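Phenylacetaldehyde dehydrogenase (Burkholderia cenocepacia, PDB 4O5H) probably oxidises phenylacetaldehyde to phenylacetate with NAD+ as cofactor, as a member of the aldehyde dehydrogenase family. Local coordinates at residues A[48-53]-A[213-218]. Sequence-based numbering, arbitrary orientation.
With NA (sodium ion), chain I.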
loop_
_atom_site.group_PDB
_atom_site.type_symbol
_atom_site.label_atom_id
_atom_site.label_comp_id
_atom_site.label_asym_id
_atom_site.label_seq_id
_atom_site.Cartn_x
_atom_site.Cartn_y
_atom_site.Cartn_z
ATOM N N LEU A 48 -15.863 -13.834 26.659
ATOM C CA LEU A 48 -16.697 -14.491 25.657
ATOM C C LEU A 48 -16.429 -15.971 25.558
ATOM O O LEU A 48 -15.352 -16.446 25.856
ATOM C CB LEU A 48 -16.601 -13.786 24.321
ATOM C CG LEU A 48 -15.245 -13.758 23.697
ATOM C CD1 LEU A 48 -15.050 -15.004 22.868
ATOM C CD2 LEU A 48 -15.167 -12.551 22.808
ATOM N N ASP A 49 -17.472 -16.704 25.196
ATOM C CA ASP A 49 -17.417 -18.147 25.066
ATOM C C ASP A 49 -16.662 -18.609 23.847
ATOM O O ASP A 49 -16.791 -18.049 22.793
ATOM C CB ASP A 49 -18.820 -18.725 24.961
ATOM C CG ASP A 49 -19.599 -18.610 26.243
ATOM O OD1 ASP A 49 -19.026 -18.413 27.344
ATOM O OD2 ASP A 49 -20.820 -18.743 26.134
ATOM N N VAL A 50 -15.911 -19.683 24.027
ATOM C CA VAL A 50 -15.317 -20.403 22.937
ATOM C C VAL A 50 -16.081 -21.706 22.757
ATOM O O VAL A 50 -16.230 -22.481 23.696
ATOM C CB VAL A 50 -13.851 -20.708 23.212
ATOM C CG1 VAL A 50 -13.208 -21.319 21.994
ATOM C CG2 VAL A 50 -13.141 -19.422 23.580
ATOM N N VAL A 51 -16.550 -21.920 21.539
ATOM C CA VAL A 51 -17.448 -22.998 21.185
ATOM C C VAL A 51 -16.764 -24.004 20.249
ATOM O O VAL A 51 -16.022 -23.626 19.343
ATOM C CB VAL A 51 -18.680 -22.425 20.497
ATOM C CG1 VAL A 51 -19.557 -23.527 19.886
ATOM C CG2 VAL A 51 -19.517 -21.600 21.478
ATOM N N ASN A 52 -16.938 -25.282 20.546
ATOM C CA ASN A 52 -16.473 -26.361 19.663
ATOM C C ASN A 52 -17.526 -26.550 18.598
ATOM O O ASN A 52 -18.640 -27.006 18.884
ATOM C CB ASN A 52 -16.325 -27.658 20.430
ATOM C CG ASN A 52 -15.886 -28.803 19.564
ATOM O OD1 ASN A 52 -15.915 -28.753 18.313
ATOM N ND2 ASN A 52 -15.463 -29.864 20.212
ATOM N N PRO A 53 -17.198 -26.203 17.358
ATOM C CA PRO A 53 -18.233 -26.272 16.305
ATOM C C PRO A 53 -18.711 -27.666 15.914
ATOM O O PRO A 53 -19.695 -27.790 15.202
ATOM C CB PRO A 53 -17.555 -25.588 15.114
ATOM C CG PRO A 53 -16.101 -25.841 15.328
ATOM C CD PRO A 53 -15.895 -25.790 16.822
ATOM N N THR A 213 -12.192 -17.854 17.114
ATOM C CA THR A 213 -11.026 -18.772 17.244
ATOM C C THR A 213 -9.827 -18.127 17.958
ATOM O O THR A 213 -8.780 -17.851 17.338
ATOM C CB THR A 213 -10.548 -19.239 15.864
ATOM O OG1 THR A 213 -10.281 -18.103 15.026
ATOM C CG2 THR A 213 -11.617 -20.118 15.159
ATOM N N PRO A 214 -9.972 -17.853 19.263
ATOM C CA PRO A 214 -8.904 -17.159 20.003
ATOM C C PRO A 214 -7.828 -18.070 20.578
ATOM O O PRO A 214 -6.753 -17.592 20.927
ATOM C CB PRO A 214 -9.650 -16.540 21.154
ATOM C CG PRO A 214 -10.747 -17.537 21.440
ATOM C CD PRO A 214 -11.185 -18.040 20.087
ATOM N N LEU A 215 -8.073 -19.373 20.649
ATOM C CA LEU A 215 -7.242 -20.221 21.521
ATOM C C LEU A 215 -5.829 -20.460 21.040
ATOM O O LEU A 215 -4.895 -20.403 21.862
ATOM C CB LEU A 215 -7.921 -21.544 21.806
ATOM C CG LEU A 215 -9.241 -21.464 22.590
ATOM C CD1 LEU A 215 -9.811 -22.856 22.798
ATOM C CD2 LEU A 215 -9.070 -20.767 23.937
ATOM N N SER A 216 -5.631 -20.773 19.755
ATOM C CA SER A 216 -4.259 -21.115 19.308
ATOM C C SER A 216 -3.328 -19.894 19.402
ATOM O O SER A 216 -2.142 -20.037 19.686
ATOM C CB SER A 216 -4.239 -21.772 17.925
ATOM O OG SER A 216 -4.792 -20.916 16.939
ATOM N N ALA A 217 -3.900 -18.709 19.224
ATOM C CA ALA A 217 -3.115 -17.467 19.354
ATOM C C ALA A 217 -2.643 -17.241 20.795
ATOM O O ALA A 217 -1.504 -16.870 21.008
ATOM C CB ALA A 217 -3.916 -16.278 18.871
ATOM N N LEU A 218 -3.506 -17.538 21.770
ATOM C CA LEU A 218 -3.124 -17.464 23.160
ATOM C C LEU A 218 -2.015 -18.474 23.459
ATOM O O LEU A 218 -1.082 -18.124 24.151
ATOM C CB LEU A 218 -4.319 -17.645 24.117
ATOM C CG LEU A 218 -5.379 -16.516 23.968
ATOM C CD1 LEU A 218 -6.545 -16.770 24.882
ATOM C CD2 LEU A 218 -4.775 -15.143 24.272
HETATM NA NA NA I . -14.255 -21.499 18.218
HETATM O O HOH W 1 -15.752 -20.116 19.508
HETATM O O HOH W 2 -16.152 -21.906 16.859
#
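V50 meets P214 and L215 right beside a bound sodium ion, so that a small, buried hydrophobic contact borders a metal site that uses three backbone carbonyls and water. The two methyls of V50 divide the work. CG2 meets the CG corner of the P214 ring at 3.7 Å, while CG1 comes within 3.8 Å of CD1 of L215, tip to tip. With CG1 anti to the backbone N (chi1 -173°), the valine fork spreads its branches over P214 and L215, where the chain enters helix 215-227. No hydrogen bond joins segments 48-53 and 213-218 directly, and their backbones stay well apart, the nearest CA atoms, those of V50 and T213, being 7.3 Å from each other.

The sodium ion lies beside CG1 of V50, 3.9 Å from it. The carbonyl O of V51 approaches the ion at 3.0 Å, a longer distance than the 2.4 Å from the ion to the O of each of two waters. One of these waters also accepts a hydrogen bond from V51 N (2.8 Å); V51 thus reaches the ion through a long carbonyl contact and through a bound water. The carbonyl oxygens of D119 and D212 bind the ion too, tying three separate parts of the chain together.

D119 OD2 also accepts a hydrogen bond from L215 N, and the side chains of V50 and P214 both rest on D119. The N-terminal hairpin of strands 47-52 and 57-63 is thus packed on the helix that follows strand 204-208, probably in the Rossmann-like NAD-binding domain as in other aldehyde dehydrogenases, with helix 109-120 against both.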